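Local coordinates for protein 6-aminohexanoate-cyclic-dimer hydrolase (Arthrobacter sp., PDB 3A2Q) that hydrolyses the cyclic dimer of 6-aminohexanoate, a nylon-6 by-product, to the linear dimer, as a member of the amidase family, at residues 257-268 against 293-304; 384-394 against 417-428. The protein carries 1 engineered substitution. All blocks are in the same frame, centred on the assembly; numbering follows the deposited sequence.

Contact 1 (257-268 against 293-304)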
loop_
_atom_site.group_PDB
_atom_site.type_symbol
_atom_site.label_atom_id
_atom_site.label_comp_id
_atom_site.label_asym_id
_atom_site.label_seq_id
_atom_site.Cartn_x
_atom_site.Cartn_y
_atom_site.Cartn_z
ATOM N N SER A 257 17.636 14.379 18.051
ATOM C CA SER A 257 16.381 15.083 18.297
ATOM C C SER A 257 15.908 15.784 17.024
ATOM O O SER A 257 16.547 16.718 16.538
ATOM C CB SER A 257 16.567 16.101 19.425
ATOM O OG SER A 257 15.359 16.780 19.723
ATOM N N LEU A 258 14.782 15.330 16.485
ATOM C CA LEU A 258 14.239 15.904 15.257
ATOM C C LEU A 258 13.067 16.842 15.521
ATOM O O LEU A 258 12.400 16.742 16.546
ATOM C CB LEU A 258 13.783 14.778 14.328
ATOM C CG LEU A 258 14.822 13.719 13.960
ATOM C CD1 LEU A 258 14.169 12.641 13.107
ATOM C CD2 LEU A 258 15.973 14.368 13.207
ATOM N N ARG A 259 12.828 17.761 14.589
ATOM C CA ARG A 259 11.714 18.692 14.698
ATOM C C ARG A 259 10.499 17.917 14.200
ATOM O O ARG A 259 10.412 17.578 13.018
ATOM C CB ARG A 259 11.937 19.927 13.815
ATOM C CG ARG A 259 12.820 20.993 14.435
ATOM C CD ARG A 259 12.068 21.818 15.489
ATOM N NE ARG A 259 11.196 22.839 14.900
ATOM C CZ ARG A 259 10.499 23.731 15.602
ATOM N NH1 ARG A 259 10.562 23.735 16.929
ATOM N NH2 ARG A 259 9.747 24.628 14.976
ATOM N N VAL A 260 9.573 17.639 15.106
ATOM C CA VAL A 260 8.379 16.878 14.768
ATOM C C VAL A 260 7.108 17.692 14.916
ATOM O O VAL A 260 6.905 18.360 15.927
ATOM C CB VAL A 260 8.256 15.629 15.668
ATOM C CG1 VAL A 260 7.021 14.817 15.275
ATOM C CG2 VAL A 260 9.512 14.787 15.565
ATOM N N GLY A 261 6.256 17.630 13.898
ATOM C CA GLY A 261 4.988 18.329 13.947
ATOM C C GLY A 261 3.905 17.264 14.005
ATOM O O GLY A 261 4.002 16.249 13.317
ATOM N N VAL A 262 2.886 17.469 14.829
ATOM C CA VAL A 262 1.813 16.492 14.939
ATOM C C VAL A 262 0.487 17.131 14.550
ATOM O O VAL A 262 0.208 18.283 14.892
ATOM C CB VAL A 262 1.723 15.903 16.376
ATOM C CG1 VAL A 262 1.569 17.011 17.393
ATOM C CG2 VAL A 262 0.552 14.932 16.472
ATOM N N LEU A 263 -0.312 16.380 13.801
ATOM C CA LEU A 263 -1.610 16.845 13.337
ATOM C C LEU A 263 -2.703 15.964 13.930
ATOM O O LEU A 263 -2.721 14.749 13.700
ATOM C CB LEU A 263 -1.666 16.774 11.808
ATOM C CG LEU A 263 -2.999 17.128 11.136
ATOM C CD1 LEU A 263 -3.368 18.576 11.443
ATOM C CD2 LEU A 263 -2.884 16.920 9.623
ATOM N N THR A 264 -3.614 16.565 14.690
ATOM C CA THR A 264 -4.696 15.794 15.290
ATOM C C THR A 264 -6.100 16.351 15.039
ATOM O O THR A 264 -6.999 16.223 15.871
ATOM C CB THR A 264 -4.468 15.594 16.803
ATOM O OG1 THR A 264 -4.246 16.858 17.435
ATOM C CG2 THR A 264 -3.257 14.692 17.031
ATOM N N HIS A 265 -6.274 16.984 13.884
ATOM C CA HIS A 265 -7.577 17.498 13.468
ATOM C C HIS A 265 -7.532 17.507 11.944
ATOM O O HIS A 265 -6.464 17.323 11.359
ATOM C CB HIS A 265 -7.846 18.912 14.021
ATOM C CG HIS A 265 -7.074 20.004 13.343
ATOM N ND1 HIS A 265 -5.728 20.210 13.550
ATOM C CD2 HIS A 265 -7.470 20.955 12.464
ATOM C CE1 HIS A 265 -5.326 21.242 12.828
ATOM N NE2 HIS A 265 -6.365 21.711 12.160
ATOM N N ASN A 266 -8.682 17.671 11.301
ATOM C CA ASN A 266 -8.724 17.720 9.842
ATOM C C ASN A 266 -8.562 19.178 9.431
ATOM O O ASN A 266 -9.497 19.966 9.543
ATOM C CB ASN A 266 -10.052 17.180 9.321
ATOM C CG ASN A 266 -10.224 17.418 7.837
ATOM O OD1 ASN A 266 -9.259 17.709 7.131
ATOM N ND2 ASN A 266 -11.451 17.286 7.352
ATOM N N PRO A 267 -7.371 19.552 8.936
ATOM C CA PRO A 267 -7.088 20.928 8.520
ATOM C C PRO A 267 -7.959 21.482 7.407
ATOM O O PRO A 267 -8.043 22.696 7.239
ATOM C CB PRO A 267 -5.611 20.883 8.133
ATOM C CG PRO A 267 -5.406 19.480 7.701
ATOM C CD PRO A 267 -6.220 18.669 8.670
ATOM N N VAL A 268 -8.593 20.598 6.646
ATOM C CA VAL A 268 -9.454 21.037 5.554
ATOM C C VAL A 268 -10.783 21.524 6.138
ATOM O O VAL A 268 -11.417 22.435 5.598
ATOM C CB VAL A 268 -9.680 19.890 4.532
ATOM C CG1 VAL A 268 -10.554 20.370 3.375
ATOM C CG2 VAL A 268 -8.330 19.429 3.981
ATOM N N HIS A 293 12.629 13.987 21.196
ATOM C CA HIS A 293 12.402 14.806 20.013
ATOM C C HIS A 293 11.706 16.113 20.372
ATOM O O HIS A 293 11.116 16.243 21.446
ATOM C CB HIS A 293 11.565 14.037 18.988
ATOM C CG HIS A 293 12.247 12.818 18.452
ATOM N ND1 HIS A 293 13.295 12.881 17.561
ATOM C CD2 HIS A 293 12.044 11.503 18.702
ATOM C CE1 HIS A 293 13.710 11.658 17.285
ATOM N NE2 HIS A 293 12.967 10.803 17.964
ATOM N N ASP A 294 11.795 17.086 19.472
ATOM C CA ASP A 294 11.158 18.375 19.683
ATOM C C ASP A 294 9.789 18.294 19.015
ATOM O O ASP A 294 9.625 18.669 17.852
ATOM C CB ASP A 294 12.006 19.488 19.063
ATOM C CG ASP A 294 11.380 20.857 19.216
ATOM O OD1 ASP A 294 10.539 21.043 20.121
ATOM O OD2 ASP A 294 11.744 21.758 18.431
ATOM N N VAL A 295 8.814 17.794 19.768
ATOM C CA VAL A 295 7.456 17.611 19.267
ATOM C C VAL A 295 6.555 18.824 19.490
ATOM O O VAL A 295 6.464 19.348 20.598
ATOM C CB VAL A 295 6.822 16.368 19.915
ATOM C CG1 VAL A 295 5.465 16.078 19.283
ATOM C CG2 VAL A 295 7.754 15.182 19.754
ATOM N N ASN A 296 5.876 19.247 18.430
ATOM C CA ASN A 296 5.005 20.416 18.480
ATOM C C ASN A 296 3.749 20.218 17.642
ATOM O O ASN A 296 3.738 19.415 16.713
ATOM C CB ASN A 296 5.750 21.632 17.926
ATOM C CG ASN A 296 7.040 21.910 18.659
ATOM O OD1 ASN A 296 7.032 22.438 19.766
ATOM N ND2 ASN A 296 8.164 21.543 18.046
ATOM N N ASP A 297 2.691 20.953 17.970
ATOM C CA ASP A 297 1.470 20.869 17.184
ATOM C C ASP A 297 1.699 21.778 15.981
ATOM O O ASP A 297 1.627 23.006 16.083
ATOM C CB ASP A 297 0.253 21.339 17.985
ATOM C CG ASP A 297 -0.180 20.332 19.032
ATOM O OD1 ASP A 297 0.353 19.205 19.023
ATOM O OD2 ASP A 297 -1.057 20.660 19.856
ATOM N N ALA A 298 2.004 21.167 14.844
ATOM C CA ALA A 298 2.266 21.919 13.631
ATOM C C ALA A 298 2.109 21.009 12.427
ATOM O O ALA A 298 2.229 19.791 12.536
ATOM C CB ALA A 298 3.674 22.491 13.669
ATOM N N TYR A 299 1.857 21.609 11.275
ATOM C CA TYR A 299 1.667 20.838 10.061
ATOM C C TYR A 299 1.763 21.744 8.843
ATOM O O TYR A 299 1.611 22.961 8.949
ATOM C CB TYR A 299 0.295 20.167 10.111
ATOM C CG TYR A 299 -0.855 21.152 10.166
ATOM C CD1 TYR A 299 -1.462 21.615 8.996
ATOM C CD2 TYR A 299 -1.341 21.616 11.389
ATOM C CE1 TYR A 299 -2.529 22.510 9.044
ATOM C CE2 TYR A 299 -2.405 22.511 11.447
ATOM C CZ TYR A 299 -2.995 22.951 10.274
ATOM O OH TYR A 299 -4.060 23.822 10.337
ATOM N N PRO A 300 2.034 21.161 7.666
ATOM C CA PRO A 300 2.140 21.955 6.434
ATOM C C PRO A 300 0.802 22.631 6.158
ATOM O O PRO A 300 -0.224 21.959 6.083
ATOM C CB PRO A 300 2.487 20.907 5.368
ATOM C CG PRO A 300 3.134 19.790 6.154
ATOM C CD PRO A 300 2.312 19.735 7.416
ATOM N N GLU A 301 0.798 23.950 6.002
ATOM C CA GLU A 301 -0.470 24.632 5.762
ATOM C C GLU A 301 -1.139 24.145 4.493
ATOM O O GLU A 301 -2.355 24.264 4.347
ATOM C CB GLU A 301 -0.287 26.153 5.709
ATOM C CG GLU A 301 0.643 26.671 4.641
ATOM C CD GLU A 301 0.680 28.190 4.618
ATOM O OE1 GLU A 301 0.861 28.798 5.699
ATOM O OE2 GLU A 301 0.529 28.775 3.525
ATOM N N ALA A 302 -0.347 23.586 3.582
ATOM C CA ALA A 302 -0.885 23.067 2.329
ATOM C C ALA A 302 -1.905 21.971 2.600
ATOM O O ALA A 302 -2.800 21.734 1.790
ATOM C CB ALA A 302 0.239 22.525 1.459
ATOM N N LEU A 303 -1.772 21.295 3.737
ATOM C CA LEU A 303 -2.705 20.226 4.074
ATOM C C LEU A 303 -4.117 20.749 4.320
ATOM O O LEU A 303 -5.074 19.973 4.348
ATOM C CB LEU A 303 -2.204 19.431 5.294
ATOM C CG LEU A 303 -0.909 18.632 5.069
ATOM C CD1 LEU A 303 -0.635 17.739 6.269
ATOM C CD2 LEU A 303 -1.031 17.783 3.814
ATOM N N GLY A 304 -4.250 22.065 4.481
ATOM C CA GLY A 304 -5.561 22.649 4.707
ATOM C C GLY A 304 -6.316 22.834 3.405
ATOM O O GLY A 304 -7.460 23.290 3.386
HETATM O O HOH W 1 -6.308 24.252 8.780
#
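One face of the Tyr299 ring is covered by the CD1 methyl of Leu263, a CH-pi contact 4.0 Å from CD1 to the ring centroid and displaced toward the rim. Farther out on the phenol, Pro267 CB approaches CE1 obliquely at 3.6 Å. His265 crosses the tyrosine at about a right angle, its CE1 3.5 Å from Tyr299 CE2; the rings are inclined at 72°, and the phenol oxygen lies in the imidazole plane, at its edge. A water joins Tyr299 OH to the carbonyl O of Pro267. At the opposite end of the contact, the His293 ring takes the Leu258 N-H in its own plane, N to ND1 3.1 Å and nearly straight at 171°, while its NE2 is bonded to Gln469. Asp294 OD2 lies at the edge of the Arg259 guanidinium, in its plane; the salt bridge from NH1, 2.7 Å, meets it on its syn side but 29° out of the carboxylate plane, and bends at chi2 and chi3 bring the guanidinium alongside this carboxylate. Between these ends, Val260 N to Asp294 O (2.9 Å) and Asn296 N to Val260 O (2.8 Å) belong to a parallel ladder. Strands 259-262 and 294-297 form a beta-alpha-beta unit with helix 275-290, which packs on Val262 and Val295; 294-297 is the outermost strand at this end of the sheet, and 259-262 continues it inward to 383-387.

Contact 2 (384-394 against 417-428)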
loop_
_atom_site.group_PDB
_atom_site.type_symbol
_atom_site.label_atom_id
_atom_site.label_comp_id
_atom_site.label_asym_id
_atom_site.label_seq_id
_atom_site.Cartn_x
_atom_site.Cartn_y
_atom_site.Cartn_z
ATOM N N LEU A 384 6.330 14.623 10.130
ATOM C CA LEU A 384 4.943 14.961 10.415
ATOM C C LEU A 384 4.332 13.665 10.931
ATOM O O LEU A 384 4.548 12.604 10.347
ATOM C CB LEU A 384 4.195 15.395 9.145
ATOM C CG LEU A 384 2.698 15.662 9.358
ATOM C CD1 LEU A 384 2.518 16.944 10.162
ATOM C CD2 LEU A 384 1.979 15.789 8.018
ATOM N N ILE A 385 3.611 13.754 12.044
ATOM C CA ILE A 385 2.935 12.607 12.633
ATOM C C ILE A 385 1.444 12.899 12.513
ATOM O O ILE A 385 0.982 13.971 12.907
ATOM C CB ILE A 385 3.251 12.442 14.144
ATOM C CG1 ILE A 385 4.754 12.549 14.394
ATOM C CG2 ILE A 385 2.731 11.094 14.637
ATOM C CD1 ILE A 385 5.575 11.534 13.650
ATOM N N LEU A 386 0.691 11.957 11.955
ATOM C CA LEU A 386 -0.744 12.137 11.816
ATOM C C LEU A 386 -1.396 10.773 11.643
ATOM O O LEU A 386 -0.728 9.801 11.295
ATOM C CB LEU A 386 -1.066 13.023 10.608
ATOM C CG LEU A 386 -0.835 12.458 9.199
ATOM C CD1 LEU A 386 -1.431 13.418 8.179
ATOM C CD2 LEU A 386 0.649 12.251 8.934
ATOM N N PRO A 387 -2.711 10.675 11.915
ATOM C CA PRO A 387 -3.389 9.381 11.759
ATOM C C PRO A 387 -3.283 8.939 10.303
ATOM O O PRO A 387 -3.235 9.781 9.412
ATOM C CB PRO A 387 -4.836 9.695 12.153
ATOM C CG PRO A 387 -4.705 10.879 13.069
ATOM C CD PRO A 387 -3.627 11.706 12.426
ATOM N N THR A 388 -3.237 7.635 10.050
ATOM C CA THR A 388 -3.158 7.176 8.670
ATOM C C THR A 388 -4.530 7.383 8.024
ATOM O O THR A 388 -4.620 7.898 6.911
ATOM C CB THR A 388 -2.757 5.695 8.582
ATOM O OG1 THR A 388 -1.512 5.502 9.256
ATOM C CG2 THR A 388 -2.588 5.272 7.120
ATOM N N VAL A 389 -5.591 6.980 8.723
ATOM C CA VAL A 389 -6.952 7.164 8.211
ATOM C C VAL A 389 -7.703 8.102 9.155
ATOM O O VAL A 389 -7.281 8.303 10.298
ATOM C CB VAL A 389 -7.706 5.821 8.061
ATOM C CG1 VAL A 389 -6.956 4.924 7.092
ATOM C CG2 VAL A 389 -7.868 5.143 9.413
ATOM N N THR A 390 -8.814 8.671 8.694
ATOM C CA THR A 390 -9.548 9.638 9.512
ATOM C C THR A 390 -10.881 9.190 10.092
ATOM O O THR A 390 -11.571 9.984 10.737
ATOM C CB THR A 390 -9.810 10.924 8.718
ATOM O OG1 THR A 390 -10.874 10.697 7.781
ATOM C CG2 THR A 390 -8.562 11.339 7.952
ATOM N N ARG A 391 -11.235 7.928 9.874
ATOM C CA ARG A 391 -12.498 7.385 10.361
ATOM C C ARG A 391 -12.363 5.949 10.836
ATOM O O ARG A 391 -11.344 5.296 10.612
ATOM C CB ARG A 391 -13.530 7.407 9.237
ATOM C CG ARG A 391 -13.066 6.640 8.004
ATOM C CD ARG A 391 -14.218 6.298 7.072
ATOM N NE ARG A 391 -15.164 5.381 7.702
ATOM C CZ ARG A 391 -16.329 5.032 7.164
ATOM N NH1 ARG A 391 -16.690 5.524 5.985
ATOM N NH2 ARG A 391 -17.134 4.194 7.807
ATOM N N GLN A 392 -13.416 5.461 11.482
ATOM C CA GLN A 392 -13.462 4.086 11.955
ATOM C C GLN A 392 -13.542 3.232 10.693
ATOM O O GLN A 392 -13.947 3.717 9.639
ATOM C CB GLN A 392 -14.710 3.872 12.816
ATOM C CG GLN A 392 -14.711 4.643 14.140
ATOM C CD GLN A 392 -13.814 4.001 15.189
ATOM O OE1 GLN A 392 -13.876 2.793 15.413
ATOM N NE2 GLN A 392 -12.987 4.809 15.844
ATOM N N THR A 393 -13.160 1.965 10.790
ATOM C CA THR A 393 -13.185 1.089 9.624
ATOM C C THR A 393 -14.611 0.756 9.180
ATOM O O THR A 393 -15.447 0.349 9.983
ATOM C CB THR A 393 -12.390 -0.191 9.917
ATOM O OG1 THR A 393 -11.020 0.166 10.141
ATOM C CG2 THR A 393 -12.476 -1.174 8.752
ATOM N N PRO A 394 -14.905 0.954 7.886
ATOM C CA PRO A 394 -16.235 0.673 7.337
ATOM C C PRO A 394 -16.596 -0.809 7.299
ATOM O O PRO A 394 -15.724 -1.677 7.272
ATOM C CB PRO A 394 -16.170 1.280 5.932
ATOM C CG PRO A 394 -14.707 1.232 5.594
ATOM C CD PRO A 394 -14.051 1.624 6.889
ATOM N N GLY A 417 -17.853 8.831 2.431
ATOM C CA GLY A 417 -17.298 7.706 3.166
ATOM C C GLY A 417 -15.930 7.211 2.741
ATOM O O GLY A 417 -15.160 6.747 3.578
ATOM N N SER A 418 -15.632 7.286 1.447
ATOM C CA SER A 418 -14.334 6.850 0.948
ATOM C C SER A 418 -13.314 7.965 1.136
ATOM O O SER A 418 -12.148 7.705 1.430
ATOM C CB SER A 418 -14.414 6.480 -0.541
ATOM O OG SER A 418 -15.150 5.288 -0.747
ATOM N N LEU A 419 -13.751 9.211 0.963
ATOM C CA LEU A 419 -12.845 10.339 1.119
ATOM C C LEU A 419 -12.122 10.292 2.464
ATOM O O LEU A 419 -10.915 10.521 2.530
ATOM C CB LEU A 419 -13.608 11.664 0.983
ATOM C CG LEU A 419 -12.806 12.952 1.218
ATOM C CD1 LEU A 419 -11.622 13.013 0.269
ATOM C CD2 LEU A 419 -13.708 14.168 1.029
ATOM N N GLN A 420 -12.847 9.971 3.534
ATOM C CA GLN A 420 -12.230 9.929 4.857
ATOM C C GLN A 420 -11.167 8.845 5.032
ATOM O O GLN A 420 -10.350 8.920 5.947
ATOM C CB GLN A 420 -13.289 9.795 5.951
ATOM C CG GLN A 420 -14.088 11.069 6.167
ATOM C CD GLN A 420 -14.739 11.126 7.544
ATOM O OE1 GLN A 420 -15.965 11.100 7.671
ATOM N NE2 GLN A 420 -13.912 11.206 8.587
ATOM N N MET A 421 -11.172 7.844 4.162
ATOM C CA MET A 421 -10.174 6.788 4.245
ATOM C C MET A 421 -8.834 7.274 3.686
ATOM O O MET A 421 -7.774 6.902 4.186
ATOM C CB MET A 421 -10.613 5.565 3.438
ATOM C CG MET A 421 -11.894 4.899 3.903
ATOM S SD MET A 421 -11.757 4.225 5.550
ATOM C CE MET A 421 -10.777 2.754 5.231
ATOM N N LEU A 422 -8.885 8.116 2.655
ATOM C CA LEU A 422 -7.662 8.585 2.002
ATOM C C LEU A 422 -7.271 10.060 2.131
ATOM O O LEU A 422 -6.248 10.470 1.582
ATOM C CB LEU A 422 -7.719 8.208 0.511
ATOM C CG LEU A 422 -8.948 8.654 -0.297
ATOM C CD1 LEU A 422 -8.932 10.163 -0.488
ATOM C CD2 LEU A 422 -8.953 7.964 -1.665
ATOM N N ALA A 423 -8.053 10.852 2.860
ATOM C CA ALA A 423 -7.749 12.279 2.993
ATOM C C ALA A 423 -6.373 12.597 3.586
ATOM O O ALA A 423 -5.748 13.581 3.196
ATOM C CB ALA A 423 -8.842 12.976 3.803
ATOM N N PHE A 424 -5.905 11.778 4.525
ATOM C CA PHE A 424 -4.598 12.010 5.147
ATOM C C PHE A 424 -3.441 11.258 4.470
ATOM O O PHE A 424 -2.285 11.387 4.886
ATOM C CB PHE A 424 -4.640 11.626 6.629
ATOM C CG PHE A 424 -5.273 12.665 7.523
ATOM C CD1 PHE A 424 -6.077 13.677 6.997
ATOM C CD2 PHE A 424 -5.095 12.604 8.900
ATOM C CE1 PHE A 424 -6.696 14.608 7.833
ATOM C CE2 PHE A 424 -5.709 13.530 9.744
ATOM C CZ PHE A 424 -6.511 14.534 9.207
ATOM N N THR A 425 -3.734 10.474 3.434
ATOM C CA THR A 425 -2.668 9.746 2.752
ATOM C C THR A 425 -2.378 10.296 1.356
ATOM O O THR A 425 -1.223 10.370 0.935
ATOM C CB THR A 425 -2.990 8.233 2.621
ATOM O OG1 THR A 425 -4.334 8.065 2.156
ATOM C CG2 THR A 425 -2.815 7.518 3.959
ATOM N N VAL A 426 -3.423 10.705 0.646
ATOM C CA VAL A 426 -3.251 11.198 -0.717
ATOM C C VAL A 426 -2.326 12.413 -0.912
ATOM O O VAL A 426 -1.662 12.521 -1.944
ATOM C CB VAL A 426 -4.635 11.465 -1.383
ATOM C CG1 VAL A 426 -5.268 12.712 -0.824
ATOM C CG2 VAL A 426 -4.476 11.561 -2.886
ATOM N N PRO A 427 -2.248 13.330 0.071
ATOM C CA PRO A 427 -1.352 14.469 -0.159
ATOM C C PRO A 427 0.096 14.048 -0.422
ATOM O O PRO A 427 0.822 14.719 -1.151
ATOM C CB PRO A 427 -1.474 15.278 1.133
ATOM C CG PRO A 427 -2.815 14.913 1.661
ATOM C CD PRO A 427 -2.895 13.433 1.389
ATOM N N PHE A 428 0.511 12.932 0.167
ATOM C CA PHE A 428 1.883 12.474 0.012
ATOM C C PHE A 428 2.148 11.663 -1.244
ATOM O O PHE A 428 3.301 11.403 -1.587
ATOM C CB PHE A 428 2.290 11.762 1.299
ATOM C CG PHE A 428 2.010 12.600 2.509
ATOM C CD1 PHE A 428 2.705 13.797 2.700
ATOM C CD2 PHE A 428 0.933 12.314 3.339
ATOM C CE1 PHE A 428 2.323 14.700 3.688
ATOM C CE2 PHE A 428 0.540 13.213 4.332
ATOM C CZ PHE A 428 1.236 14.410 4.505
HETATM O O HOH W 2 -6.249 8.986 5.257
#
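Strand 383-387 and the loop leaving it pack here against helix 416-422, the turn after it and the start of helix 427-431. Gln420 O, in helix 416-422, is gripped twice by Thr390: the hydroxyl OG1 donates to it at 2.6 Å, in the carbonyl plane and on a lone pair, and the backbone N approaches nearly along the C=O axis at 3.2 Å. Gln420 returns a bond through NE2 to the same OG1, lying close to the amide plane. With OG1 set between the backbone N and carbonyl carbon (chi1 76°), CG2 is turned over the centre of the Phe424 ring, 3.5 Å from its centroid. Near the catalytic centre of this amidase, the Thr425 side chain is about 8 Å from that of Ala174, the engineered residue at the probable acyl-ester position, and its OG1 is hydrogen-bonded to Ala172 O in the ligand pocket. A water bridges Thr388 O, Met421 O and Phe424 N. Arg391 NH1 donates to Gly417 O at 3.1 Å, its NH2 being salt-bridged to Glu398, and Met421 SD lies against Arg391 CD at 3.6 Å. Leu386 CD1 packs on Phe424 CD2 at 3.8 Å, and Leu384 CD2 meets Phe428 CZ.

How the contacts relate
Contact 1 lies at the rim of the sheet and is only partly buried, whereas contact 2 is buried nearer the middle of the chain. They are joined directly because strands 259-262 and 383-387 are neighbours: Gly261 O and Ile385 N lie 2.8 Å apart, probably as a hydrogen bond. Contact 1 holds strand to strand, chiefly by a backbone ladder with a salt bridge and a histidine bond near one end and rings at the other. Contact 2 instead holds a strand and its following loop to helical segments, relying mostly on bonds made by side chains, a bridging water and apolar packing. A bound 6-aminohexanoic acid lies about 8 Å from the Thr425 side chain of contact 2, while contact 1 lies away from the active site and substrate pocket.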